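Local coordinates for protein arylamine n-acetyltransferase (Mycobacterium smegmatis, PDB 1W5R) that catalyses the transfer of an acetyl group, probably from acetyl-coenzyme A, to arylamines, at residues 41-46 and 209-214; 67-72 and 256-261; 51-56 and 195-200; 46-51 and 266-271. The protein carries 1 engineered substitution. All blocks are in the same frame, centred on the assembly; numbering follows the deposited sequence.

Contact 1 (41-46 and 209-214); sequences FENLDP and TGLTVA
Phe41 pairs with Ala214 through two short backbone bonds, Phe41 N to Ala214 O and Ala214 N to Phe41 O, both 2.8 Å. The tight part continues at Asn43, whose carboxamide reads the backbone opposite. Its CG sits between its own backbone N and carbonyl carbon (chi1 71°), and from there OD1 accepts from Thr212 N at 2.8 Å, a straight bond (171°) arriving from above the amide plane. ND2 donates to Gly210 O, also at 2.8 Å and within the amide plane, and bonds Phe207 O as well. Asparagine suits this place because one flat group offers both an acceptor and donors just where the strand ends.

Between these grips the pairing is looser. Asn43 N reaches Thr212 O only weakly, and CA-H...O contacts do the rest: Glu42 CA approaches Thr212 O at 3.3 Å and Val213 CA approaches Phe41 O. Flanking the ladder, Phe41 CE2 meets Thr212 CG2 at 3.8 Å, and the Leu44 and Leu211 side chains lie side by side, CD2 on CD1. Glu42 turns its carboxylate away, toward Arg69. All the touching residues are buried, so the looser part too lies inside the protein. The arrangement is that of a short edge strand added antiparallel to a five-stranded sheet, its pairing extended by an asparagine side chain.

Contact 2 (67-72 and 256-261); sequences RRRGGY and FGIDLG
Arg69 and Ile258 meet where two loops pass, and the contacts between the loops are of van der Waals kind. The CD methylene of Arg69 lies 3.7 Å from Asp259 O, and CD and NE of Arg69 each touch Ile258 CG2 at 4.1 Å, the two side chains crossing at a slant. The first torsion sets CG anti to the carbonyl carbon (chi1 -71°), and the bend at chi2 (-76°) brings CD to the opposite loop. Asp259 CB stands 4.2 Å from Arg67 O, and Gly70 N is 4.5 Å from Ile258 CG1.

Backbone polar groups come near each other without bonding: Arg68 O faces Asp259 N at 3.5 Å.

Hydrogen bonding within a loop shapes the second segment. Asp259 OD1 accepts from Gly261 N at 3.0 Å, an Asx turn in which the donor stands above the carboxylate plane. Gly257, at positive phi (70°), makes the turn out of helix 245-255 with the residue type that adopts such angles most easily.

Ionic bonds supply the strong forces, with partners just beyond. The guanidinium of Arg69 forms salt bridges with Glu42, Asp45 and Asp262, and Asp262 also holds Arg67 NE. One arginine thus offers its methylene to apolar contact and its tip to three carboxylates, a concentration of acids that probably stabilises its positive charge in a buried setting. Asp262, one residue beyond the segment, ties the loops directly through its salt bridges to both arginines.

Contact 3 (51-56 and 195-200); sequences PVADLS and GSWYVS
Pro51 to Ala53 run alongside residues 195-200 of helix 189-201 in the opposite sense, the CA of Pro51 5.2 Å from that of Ser200 and the CA of Ala53 5.4 Å from that of Trp197. Two serines one helical turn apart serve the peptide groups of Val52. Ser200 OG accepts from Val52 N at 2.9 Å, nearly straight (166°), while donating to Ser196 O. Ser196 OG, anti to its backbone N (chi1 -172°), donates to Val52 O in a short bond of 2.6 Å and also meets Tyr72 OH. A small hydroxyl suits both sites, since it can satisfy a loop's backbone while the loop lies close against the helix.

This helix leads from the eight-stranded sheet toward the five-stranded one, and the loop packed on it ends in a helix cap. Asp54 OD1 takes Ser56 N in an Asx turn and Ser56 OG at 2.7 Å, both from the same face of the carboxylate, and Ser56 OG in turn N-caps helix 57-66 through Ala59 N.

At the more exposed side, Trp197 lies beside Pro51, pointing the same way, and Pro51 CB approaches CZ3 of the indole obliquely at 3.5 Å. Ala53 CB meets the ring at its edge, 3.9 Å from Trp197 CE3. On the inner side, Leu55 CD1 packs against Ser196 CB at 4.1 Å.

Contact 4 (46-51 and 266-271); sequences PLLGIP and RDVQAR
Arg271 spans the contact with Leu47 and Leu48 from root to tip. Its CB packs 3.8 Å from Leu48 CD2, the two side chains sliding past each other in opposite directions. CG, anti to the backbone N (chi1 177°), touches Leu47 CG at 3.8 Å, and the bend at chi2 (55°) carries CD past Leu47 O. NE then donates to Leu47 O at 2.9 Å, almost straight (170°) and in the guanidinium plane. NH2 lies against Leu47 CD1 and gives a hydrogen bond to a water that also meets Leu47 O, while NH1 is salt-bridged to Glu274.

Nearby, Arg266 reaches out extended, and Ile50 CD1 sits 3.4 Å above one face of its guanidinium, toward the rim. A second water, in that group's plane, links Arg266 NH1 to Leu48 O. Leu48 CD1 meets Val268 CG2 at 4.0 Å. Gly49, at positive phi, is the C-prime residue of the Schellman motif that ends helix 44-47, a conformation glycine adopts readily. The motif's own bonds serve Asp45 O and Pro46 O; Leu47 O instead takes Arg271 NE and a water, and Leu48 O the water held by Arg266. The guanidinium of Arg271 may polarise the Leu47 carbonyl it bonds.

How the contacts relate
Residues 41 to 56 supply one side of contacts 1, 4 and 3 in unbroken succession, with Pro46 and Pro51 as the shared residues; 67-72 follows in contact 2. The partners come later, in the order 195-200, 209-214, 256-261 and 266-271. Contacts 1 and 4 both use helix 44-47 and have centres about 10 Å apart; contacts 2 and 3 are about 17 Å apart. Phe41 packs on Tyr72 and Val213 on Phe256 between contacts 1 and 2, and Pro46 on Ser200 joins contact 3. Tyr72, directly before the engineered glutamine replacing the active-site cysteine, lies between contacts 1, 2 and 3; contact 4, with the C-terminal helix, is peripheral.

Contact 1 (41-46 and 209-214)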
loop_
_atom_site.group_PDB
_atom_site.type_symbol
_atom_site.label_atom_id
_atom_site.label_comp_id
_atom_site.label_asym_id
_atom_site.label_seq_id
_atom_site.Cartn_x
_atom_site.Cartn_y
_atom_site.Cartn_z
ATOM N N PHE A 41 -2.536 1.822 -19.367
ATOM C CA PHE A 41 -1.358 1.295 -20.043
ATOM C C PHE A 41 -1.332 -0.214 -19.762
ATOM O O PHE A 41 -1.519 -0.656 -18.625
ATOM C CB PHE A 41 -0.092 1.955 -19.487
ATOM C CG PHE A 41 1.158 1.576 -20.208
ATOM C CD1 PHE A 41 1.739 2.461 -21.119
ATOM C CD2 PHE A 41 1.775 0.339 -19.970
ATOM C CE1 PHE A 41 2.922 2.121 -21.794
ATOM C CE2 PHE A 41 2.955 -0.018 -20.645
ATOM C CZ PHE A 41 3.525 0.880 -21.567
ATOM N N GLU A 42 -1.131 -1.013 -20.803
ATOM C CA GLU A 42 -0.862 -2.446 -20.603
ATOM C C GLU A 42 -0.117 -2.999 -21.798
ATOM O O GLU A 42 -0.240 -2.493 -22.922
ATOM C CB GLU A 42 -2.135 -3.266 -20.385
ATOM C CG GLU A 42 -3.183 -3.020 -21.471
ATOM C CD GLU A 42 -3.647 -4.271 -22.170
ATOM O OE1 GLU A 42 -2.782 -5.058 -22.616
ATOM O OE2 GLU A 42 -4.870 -4.434 -22.322
ATOM N N ASN A 43 0.650 -4.052 -21.547
ATOM C CA ASN A 43 1.373 -4.742 -22.617
ATOM C C ASN A 43 1.032 -6.232 -22.656
ATOM O O ASN A 43 1.899 -7.045 -22.923
ATOM C CB ASN A 43 2.887 -4.582 -22.435
ATOM C CG ASN A 43 3.393 -5.376 -21.250
ATOM O OD1 ASN A 43 2.712 -5.448 -20.226
ATOM N ND2 ASN A 43 4.574 -5.989 -21.383
ATOM N N LEU A 44 -0.215 -6.589 -22.375
ATOM C CA LEU A 44 -0.567 -8.014 -22.383
ATOM C C LEU A 44 -0.342 -8.664 -23.755
ATOM O O LEU A 44 0.053 -9.830 -23.819
ATOM C CB LEU A 44 -2.001 -8.233 -21.928
ATOM C CG LEU A 44 -2.186 -8.022 -20.422
ATOM C CD1 LEU A 44 -3.631 -7.628 -20.138
ATOM C CD2 LEU A 44 -1.758 -9.251 -19.611
ATOM N N ASP A 45 -0.563 -7.919 -24.842
ATOM C CA ASP A 45 -0.349 -8.512 -26.171
ATOM C C ASP A 45 1.123 -8.930 -26.360
ATOM O O ASP A 45 1.388 -10.111 -26.559
ATOM C CB ASP A 45 -0.835 -7.595 -27.302
ATOM C CG ASP A 45 -2.343 -7.686 -27.529
ATOM O OD1 ASP A 45 -3.051 -8.413 -26.783
ATOM O OD2 ASP A 45 -2.829 -7.013 -28.473
ATOM N N PRO A 46 2.090 -7.987 -26.284
ATOM C CA PRO A 46 3.494 -8.425 -26.461
ATOM C C PRO A 46 3.936 -9.462 -25.437
ATOM O O PRO A 46 4.736 -10.339 -25.769
ATOM C CB PRO A 46 4.320 -7.147 -26.289
ATOM C CG PRO A 46 3.382 -6.025 -26.282
ATOM C CD PRO A 46 1.973 -6.518 -26.176
ATOM N N THR A 209 9.542 -8.961 -21.930
ATOM C CA THR A 209 10.078 -9.804 -20.848
ATOM C C THR A 209 9.309 -9.749 -19.531
ATOM O O THR A 209 9.632 -10.472 -18.581
ATOM C CB THR A 209 11.557 -9.469 -20.549
ATOM O OG1 THR A 209 11.668 -8.103 -20.154
ATOM C CG2 THR A 209 12.446 -9.727 -21.772
ATOM N N GLY A 210 8.331 -8.863 -19.449
ATOM C CA GLY A 210 7.528 -8.765 -18.246
ATOM C C GLY A 210 6.223 -8.060 -18.519
ATOM O O GLY A 210 5.902 -7.767 -19.678
ATOM N N LEU A 211 5.499 -7.771 -17.433
ATOM C CA LEU A 211 4.152 -7.222 -17.477
ATOM C C LEU A 211 4.137 -5.833 -16.855
ATOM O O LEU A 211 4.547 -5.673 -15.700
ATOM C CB LEU A 211 3.225 -8.126 -16.656
ATOM C CG LEU A 211 1.826 -7.585 -16.354
ATOM C CD1 LEU A 211 0.954 -7.658 -17.585
ATOM C CD2 LEU A 211 1.173 -8.350 -15.204
ATOM N N THR A 212 3.654 -4.840 -17.606
ATOM C CA THR A 212 3.468 -3.487 -17.072
ATOM C C THR A 212 2.030 -3.062 -17.318
ATOM O O THR A 212 1.544 -3.121 -18.456
ATOM C CB THR A 212 4.391 -2.450 -17.731
ATOM O OG1 THR A 212 5.752 -2.773 -17.444
ATOM C CG2 THR A 212 4.087 -1.037 -17.216
ATOM N N VAL A 213 1.351 -2.655 -16.248
ATOM C CA VAL A 213 -0.016 -2.146 -16.329
ATOM C C VAL A 213 -0.076 -0.866 -15.508
ATOM O O VAL A 213 0.488 -0.801 -14.415
ATOM C CB VAL A 213 -1.049 -3.195 -15.811
ATOM C CG1 VAL A 213 -2.477 -2.697 -16.017
ATOM C CG2 VAL A 213 -0.872 -4.527 -16.518
ATOM N N ALA A 214 -0.726 0.176 -16.024
ATOM C CA ALA A 214 -0.766 1.424 -15.267
ATOM C C ALA A 214 -2.029 2.217 -15.535
ATOM O O ALA A 214 -2.693 2.025 -16.557
ATOM C CB ALA A 214 0.473 2.285 -15.565
#

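Contact 2 (67-72 and 256-261)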
loop_
_atom_site.group_PDB
_atom_site.type_symbol
_atom_site.label_atom_id
_atom_site.label_comp_id
_atom_site.label_asym_id
_atom_site.label_seq_id
_atom_site.Cartn_x
_atom_site.Cartn_y
_atom_site.Cartn_z
ATOM N N ARG A 67 -12.956 -3.119 -27.588
ATOM C CA ARG A 67 -12.668 -4.343 -26.826
ATOM C C ARG A 67 -12.306 -4.096 -25.362
ATOM O O ARG A 67 -12.036 -5.048 -24.619
ATOM C CB ARG A 67 -11.600 -5.201 -27.525
ATOM C CG ARG A 67 -11.952 -5.538 -28.983
ATOM C CD ARG A 67 -11.125 -6.654 -29.626
ATOM N NE ARG A 67 -9.808 -6.839 -29.045
ATOM C CZ ARG A 67 -8.663 -6.494 -29.619
ATOM N NH1 ARG A 67 -8.643 -5.921 -30.819
ATOM N NH2 ARG A 67 -7.528 -6.723 -28.974
ATOM N N ARG A 68 -12.284 -2.823 -24.958
ATOM C CA ARG A 68 -12.034 -2.435 -23.562
ATOM C C ARG A 68 -10.717 -3.013 -23.028
ATOM O O ARG A 68 -10.608 -3.474 -21.889
ATOM C CB ARG A 68 -13.243 -2.758 -22.670
ATOM C CG ARG A 68 -14.494 -1.978 -23.087
ATOM C CD ARG A 68 -15.737 -2.446 -22.340
ATOM N NE ARG A 68 -16.947 -1.768 -22.812
ATOM C CZ ARG A 68 -18.188 -2.065 -22.428
ATOM N NH1 ARG A 68 -18.412 -3.039 -21.549
ATOM N NH2 ARG A 68 -19.215 -1.385 -22.930
ATOM N N ARG A 69 -9.727 -2.988 -23.906
ATOM C CA ARG A 69 -8.350 -3.293 -23.565
ATOM C C ARG A 69 -7.638 -1.966 -23.380
ATOM O O ARG A 69 -8.146 -0.925 -23.793
ATOM C CB ARG A 69 -7.704 -4.044 -24.730
ATOM C CG ARG A 69 -8.225 -5.492 -24.911
ATOM C CD ARG A 69 -7.658 -6.454 -23.883
ATOM N NE ARG A 69 -6.203 -6.383 -23.840
ATOM C CZ ARG A 69 -5.378 -7.034 -24.664
ATOM N NH1 ARG A 69 -4.067 -6.864 -24.537
ATOM N NH2 ARG A 69 -5.850 -7.858 -25.615
ATOM N N GLY A 70 -6.462 -2.000 -22.756
ATOM C CA GLY A 70 -5.573 -0.850 -22.819
ATOM C C GLY A 70 -4.555 -1.069 -23.923
ATOM O O GLY A 70 -4.734 -1.895 -24.823
ATOM N N GLY A 71 -3.464 -0.336 -23.852
ATOM C CA GLY A 71 -2.371 -0.532 -24.794
ATOM C C GLY A 71 -1.133 0.144 -24.276
ATOM O O GLY A 71 -1.122 0.644 -23.137
ATOM N N TYR A 72 -0.071 0.102 -25.073
ATOM C CA TYR A 72 1.166 0.762 -24.685
ATOM C C TYR A 72 1.380 2.067 -25.470
ATOM O O TYR A 72 0.417 2.569 -26.068
ATOM C CB TYR A 72 2.357 -0.222 -24.633
ATOM C CG TYR A 72 2.952 -0.723 -25.943
ATOM C CD1 TYR A 72 4.049 -1.578 -25.904
ATOM C CD2 TYR A 72 2.479 -0.306 -27.191
ATOM C CE1 TYR A 72 4.656 -2.049 -27.062
ATOM C CE2 TYR A 72 3.101 -0.755 -28.372
ATOM C CZ TYR A 72 4.199 -1.629 -28.285
ATOM O OH TYR A 72 4.863 -2.083 -29.404
ATOM N N PHE A 256 -7.656 -2.388 -12.729
ATOM C CA PHE A 256 -7.289 -1.692 -13.962
ATOM C C PHE A 256 -8.358 -1.716 -15.061
ATOM O O PHE A 256 -8.218 -1.056 -16.096
ATOM C CB PHE A 256 -5.941 -2.209 -14.478
ATOM C CG PHE A 256 -4.772 -1.816 -13.616
ATOM C CD1 PHE A 256 -4.151 -2.748 -12.788
ATOM C CD2 PHE A 256 -4.287 -0.510 -13.635
ATOM C CE1 PHE A 256 -3.046 -2.387 -11.992
ATOM C CE2 PHE A 256 -3.210 -0.134 -12.847
ATOM C CZ PHE A 256 -2.575 -1.074 -12.024
ATOM N N GLY A 257 -9.425 -2.478 -14.839
ATOM C CA GLY A 257 -10.574 -2.472 -15.749
ATOM C C GLY A 257 -10.349 -3.104 -17.112
ATOM O O GLY A 257 -11.006 -2.723 -18.090
ATOM N N ILE A 258 -9.433 -4.068 -17.184
ATOM C CA ILE A 258 -9.111 -4.736 -18.448
ATOM C C ILE A 258 -9.869 -6.059 -18.560
ATOM O O ILE A 258 -9.802 -6.907 -17.661
ATOM C CB ILE A 258 -7.581 -4.983 -18.611
ATOM C CG1 ILE A 258 -6.828 -3.647 -18.637
ATOM C CG2 ILE A 258 -7.288 -5.805 -19.889
ATOM C CD1 ILE A 258 -5.314 -3.789 -18.413
ATOM N N ASP A 259 -10.569 -6.221 -19.681
ATOM C CA ASP A 259 -11.307 -7.445 -19.984
ATOM C C ASP A 259 -10.376 -8.517 -20.560
ATOM O O ASP A 259 -9.940 -8.409 -21.708
ATOM C CB ASP A 259 -12.444 -7.130 -20.966
ATOM C CG ASP A 259 -13.213 -8.377 -21.410
ATOM O OD1 ASP A 259 -13.188 -9.400 -20.691
ATOM O OD2 ASP A 259 -13.849 -8.323 -22.482
ATOM N N LEU A 260 -10.081 -9.539 -19.758
ATOM C CA LEU A 260 -9.200 -10.645 -20.175
ATOM C C LEU A 260 -9.914 -11.729 -20.995
ATOM O O LEU A 260 -9.268 -12.612 -21.572
ATOM C CB LEU A 260 -8.494 -11.266 -18.968
ATOM C CG LEU A 260 -7.449 -10.440 -18.208
ATOM C CD1 LEU A 260 -6.972 -11.210 -16.992
ATOM C CD2 LEU A 260 -6.261 -10.067 -19.094
ATOM N N GLY A 261 -11.243 -11.661 -21.040
ATOM C CA GLY A 261 -12.030 -12.496 -21.951
ATOM C C GLY A 261 -11.547 -12.349 -23.387
ATOM O O GLY A 261 -11.586 -13.305 -24.162
#

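Contact 3 (51-56 and 195-200)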
loop_
_atom_site.group_PDB
_atom_site.type_symbol
_atom_site.label_atom_id
_atom_site.label_comp_id
_atom_site.label_asym_id
_atom_site.label_seq_id
_atom_site.Cartn_x
_atom_site.Cartn_y
_atom_site.Cartn_z
ATOM N N PRO A 51 2.279 -9.387 -31.465
ATOM C CA PRO A 51 2.866 -8.102 -31.822
ATOM C C PRO A 51 1.853 -6.961 -31.844
ATOM O O PRO A 51 0.653 -7.190 -32.038
ATOM C CB PRO A 51 3.402 -8.350 -33.243
ATOM C CG PRO A 51 3.639 -9.824 -33.292
ATOM C CD PRO A 51 2.464 -10.374 -32.551
ATOM N N VAL A 52 2.360 -5.745 -31.650
ATOM C CA VAL A 52 1.590 -4.525 -31.882
ATOM C C VAL A 52 2.184 -3.923 -33.141
ATOM O O VAL A 52 3.182 -3.196 -33.093
ATOM C CB VAL A 52 1.681 -3.533 -30.715
ATOM C CG1 VAL A 52 0.822 -2.309 -30.998
ATOM C CG2 VAL A 52 1.210 -4.195 -29.432
ATOM N N ALA A 53 1.590 -4.301 -34.274
ATOM C CA ALA A 53 2.151 -4.058 -35.598
ATOM C C ALA A 53 1.391 -2.984 -36.380
ATOM O O ALA A 53 1.966 -2.290 -37.218
ATOM C CB ALA A 53 2.159 -5.365 -36.393
ATOM N N ASP A 54 0.103 -2.856 -36.093
ATOM C CA ASP A 54 -0.817 -2.049 -36.899
ATOM C C ASP A 54 -1.279 -0.850 -36.073
ATOM O O ASP A 54 -1.992 -1.015 -35.085
ATOM C CB ASP A 54 -2.005 -2.935 -37.303
ATOM C CG ASP A 54 -3.033 -2.226 -38.172
ATOM O OD1 ASP A 54 -2.983 -0.988 -38.341
ATOM O OD2 ASP A 54 -3.912 -2.946 -38.703
ATOM N N LEU A 55 -0.851 0.347 -36.478
ATOM C CA LEU A 55 -1.193 1.563 -35.746
ATOM C C LEU A 55 -2.233 2.426 -36.480
ATOM O O LEU A 55 -2.334 3.637 -36.250
ATOM C CB LEU A 55 0.070 2.359 -35.407
ATOM C CG LEU A 55 1.099 1.583 -34.564
ATOM C CD1 LEU A 55 2.349 2.443 -34.363
ATOM C CD2 LEU A 55 0.554 1.107 -33.208
ATOM N N SER A 56 -2.994 1.795 -37.376
ATOM C CA SER A 56 -4.115 2.461 -38.030
ATOM C C SER A 56 -5.210 2.818 -37.037
ATOM O O SER A 56 -5.330 2.201 -35.973
ATOM C CB SER A 56 -4.695 1.549 -39.116
ATOM O OG SER A 56 -5.326 0.414 -38.549
ATOM N N GLY A 195 9.042 0.923 -35.183
ATOM C CA GLY A 195 9.386 1.024 -33.765
ATOM C C GLY A 195 8.518 0.101 -32.927
ATOM O O GLY A 195 9.021 -0.632 -32.065
ATOM N N SER A 196 7.214 0.122 -33.190
ATOM C CA SER A 196 6.306 -0.709 -32.408
ATOM C C SER A 196 6.570 -2.203 -32.627
ATOM O O SER A 196 6.439 -3.014 -31.701
ATOM C CB SER A 196 4.847 -0.385 -32.720
ATOM O OG SER A 196 3.992 -1.069 -31.805
ATOM N N TRP A 197 6.909 -2.575 -33.859
ATOM C CA TRP A 197 7.317 -3.952 -34.106
ATOM C C TRP A 197 8.490 -4.350 -33.195
ATOM O O TRP A 197 8.457 -5.419 -32.561
ATOM C CB TRP A 197 7.691 -4.145 -35.588
ATOM C CG TRP A 197 8.082 -5.564 -35.889
ATOM C CD1 TRP A 197 9.351 -6.064 -36.031
ATOM C CD2 TRP A 197 7.194 -6.675 -36.016
ATOM N NE1 TRP A 197 9.298 -7.429 -36.264
ATOM C CE2 TRP A 197 7.984 -7.821 -36.257
ATOM C CE3 TRP A 197 5.802 -6.808 -35.971
ATOM C CZ2 TRP A 197 7.420 -9.095 -36.426
ATOM C CZ3 TRP A 197 5.245 -8.075 -36.148
ATOM C CH2 TRP A 197 6.057 -9.197 -36.363
ATOM N N TYR A 198 9.516 -3.506 -33.135
ATOM C CA TYR A 198 10.681 -3.748 -32.282
ATOM C C TYR A 198 10.295 -3.904 -30.809
ATOM O O TYR A 198 10.660 -4.883 -30.144
ATOM C CB TYR A 198 11.674 -2.592 -32.446
ATOM C CG TYR A 198 13.003 -2.772 -31.739
ATOM C CD1 TYR A 198 13.994 -3.608 -32.273
ATOM C CD2 TYR A 198 13.290 -2.080 -30.555
ATOM C CE1 TYR A 198 15.222 -3.768 -31.648
ATOM C CE2 TYR A 198 14.525 -2.230 -29.925
ATOM C CZ TYR A 198 15.481 -3.081 -30.474
ATOM O OH TYR A 198 16.700 -3.228 -29.844
ATOM N N VAL A 199 9.533 -2.933 -30.309
ATOM C CA VAL A 199 9.218 -2.902 -28.874
ATOM C C VAL A 199 8.344 -4.104 -28.485
ATOM O O VAL A 199 8.437 -4.619 -27.355
ATOM C CB VAL A 199 8.510 -1.580 -28.493
ATOM C CG1 VAL A 199 8.225 -1.548 -26.996
ATOM C CG2 VAL A 199 9.395 -0.389 -28.825
ATOM N N SER A 200 7.491 -4.541 -29.415
ATOM C CA SER A 200 6.536 -5.611 -29.114
ATOM C C SER A 200 7.050 -7.012 -29.454
ATOM O O SER A 200 6.378 -7.991 -29.103
ATOM C CB SER A 200 5.163 -5.349 -29.762
ATOM O OG SER A 200 5.241 -5.466 -31.180
#

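Contact 4 (46-51 and 266-271)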
loop_
_atom_site.group_PDB
_atom_site.type_symbol
_atom_site.label_atom_id
_atom_site.label_comp_id
_atom_site.label_asym_id
_atom_site.label_seq_id
_atom_site.Cartn_x
_atom_site.Cartn_y
_atom_site.Cartn_z
ATOM N N PRO A 46 2.090 -7.987 -26.284
ATOM C CA PRO A 46 3.494 -8.425 -26.461
ATOM C C PRO A 46 3.936 -9.462 -25.437
ATOM O O PRO A 46 4.736 -10.339 -25.769
ATOM C CB PRO A 46 4.320 -7.147 -26.289
ATOM C CG PRO A 46 3.382 -6.025 -26.282
ATOM C CD PRO A 46 1.973 -6.518 -26.176
ATOM N N LEU A 47 3.429 -9.357 -24.208
ATOM C CA LEU A 47 3.740 -10.370 -23.183
ATOM C C LEU A 47 3.365 -11.781 -23.661
ATOM O O LEU A 47 4.115 -12.754 -23.428
ATOM C CB LEU A 47 3.032 -10.044 -21.856
ATOM C CG LEU A 47 3.256 -11.053 -20.709
ATOM C CD1 LEU A 47 4.706 -11.073 -20.260
ATOM C CD2 LEU A 47 2.322 -10.757 -19.548
ATOM N N LEU A 48 2.237 -11.862 -24.364
ATOM C CA LEU A 48 1.680 -13.136 -24.815
ATOM C C LEU A 48 2.127 -13.488 -26.235
ATOM O O LEU A 48 1.588 -14.418 -26.852
ATOM C CB LEU A 48 0.153 -13.097 -24.723
ATOM C CG LEU A 48 -0.345 -13.054 -23.270
ATOM C CD1 LEU A 48 -1.779 -12.571 -23.203
ATOM C CD2 LEU A 48 -0.190 -14.424 -22.598
ATOM N N GLY A 49 3.099 -12.744 -26.757
ATOM C CA GLY A 49 3.639 -13.032 -28.097
ATOM C C GLY A 49 2.787 -12.502 -29.242
ATOM O O GLY A 49 2.943 -12.924 -30.396
ATOM N N ILE A 50 1.887 -11.569 -28.939
ATOM C CA ILE A 50 1.064 -10.919 -29.958
ATOM C C ILE A 50 1.698 -9.553 -30.264
ATOM O O ILE A 50 1.687 -8.656 -29.414
ATOM C CB ILE A 50 -0.392 -10.723 -29.469
ATOM C CG1 ILE A 50 -1.021 -12.065 -29.054
ATOM C CG2 ILE A 50 -1.227 -10.045 -30.537
ATOM C CD1 ILE A 50 -2.253 -11.935 -28.170
ATOM N N PRO A 51 2.279 -9.387 -31.465
ATOM C CA PRO A 51 2.866 -8.102 -31.822
ATOM C C PRO A 51 1.853 -6.961 -31.844
ATOM O O PRO A 51 0.653 -7.190 -32.038
ATOM C CB PRO A 51 3.402 -8.350 -33.243
ATOM C CG PRO A 51 3.639 -9.824 -33.292
ATOM C CD PRO A 51 2.464 -10.374 -32.551
ATOM N N ARG A 266 -5.203 -18.406 -24.170
ATOM C CA ARG A 266 -3.794 -18.051 -24.298
ATOM C C ARG A 266 -2.996 -18.367 -23.022
ATOM O O ARG A 266 -1.785 -18.148 -22.967
ATOM C CB ARG A 266 -3.654 -16.601 -24.730
ATOM C CG ARG A 266 -4.292 -16.352 -26.086
ATOM C CD ARG A 266 -3.803 -15.051 -26.754
ATOM N NE ARG A 266 -4.337 -14.871 -28.103
ATOM C CZ ARG A 266 -3.655 -15.092 -29.224
ATOM N NH1 ARG A 266 -2.395 -15.510 -29.178
ATOM N NH2 ARG A 266 -4.237 -14.893 -30.398
ATOM N N ASP A 267 -3.690 -18.871 -22.009
ATOM C CA ASP A 267 -3.135 -19.160 -20.654
ATOM C C ASP A 267 -2.383 -17.977 -20.076
ATOM O O ASP A 267 -1.199 -18.039 -19.733
ATOM C CB ASP A 267 -2.332 -20.448 -20.613
ATOM C CG ASP A 267 -2.338 -21.029 -19.204
ATOM O OD1 ASP A 267 -2.768 -20.310 -18.283
ATOM O OD2 ASP A 267 -1.911 -22.191 -19.048
ATOM N N VAL A 268 -3.135 -16.888 -19.983
ATOM C CA VAL A 268 -2.654 -15.650 -19.445
ATOM C C VAL A 268 -2.050 -15.878 -18.059
ATOM O O VAL A 268 -0.963 -15.378 -17.763
ATOM C CB VAL A 268 -3.798 -14.620 -19.337
ATOM C CG1 VAL A 268 -3.292 -13.326 -18.729
ATOM C CG2 VAL A 268 -4.418 -14.357 -20.706
ATOM N N GLN A 269 -2.749 -16.641 -17.218
ATOM C CA GLN A 269 -2.340 -16.807 -15.836
ATOM C C GLN A 269 -0.954 -17.442 -15.749
ATOM O O GLN A 269 -0.115 -16.986 -14.975
ATOM C CB GLN A 269 -3.381 -17.615 -15.037
ATOM C CG GLN A 269 -3.295 -17.383 -13.528
ATOM C CD GLN A 269 -4.196 -18.297 -12.728
ATOM O OE1 GLN A 269 -5.242 -17.879 -12.243
ATOM N NE2 GLN A 269 -3.793 -19.559 -12.592
ATOM N N ALA A 270 -0.699 -18.471 -16.567
ATOM C CA ALA A 270 0.600 -19.140 -16.593
ATOM C C ALA A 270 1.731 -18.238 -17.090
ATOM O O ALA A 270 2.843 -18.307 -16.590
ATOM C CB ALA A 270 0.545 -20.429 -17.422
ATOM N N ARG A 271 1.442 -17.375 -18.062
ATOM C CA ARG A 271 2.481 -16.495 -18.564
ATOM C C ARG A 271 2.789 -15.382 -17.558
ATOM O O ARG A 271 3.942 -15.006 -17.367
ATOM C CB ARG A 271 2.062 -15.901 -19.910
ATOM C CG ARG A 271 3.042 -14.890 -20.504
ATOM C CD ARG A 271 4.474 -15.428 -20.666
ATOM N NE ARG A 271 5.307 -14.431 -21.341
ATOM C CZ ARG A 271 6.619 -14.291 -21.196
ATOM N NH1 ARG A 271 7.314 -15.088 -20.380
ATOM N NH2 ARG A 271 7.239 -13.320 -21.865
HETATM O O HOH W 1 6.722 -12.007 -24.389
HETATM O O HOH W 2 -0.579 -16.160 -27.096
#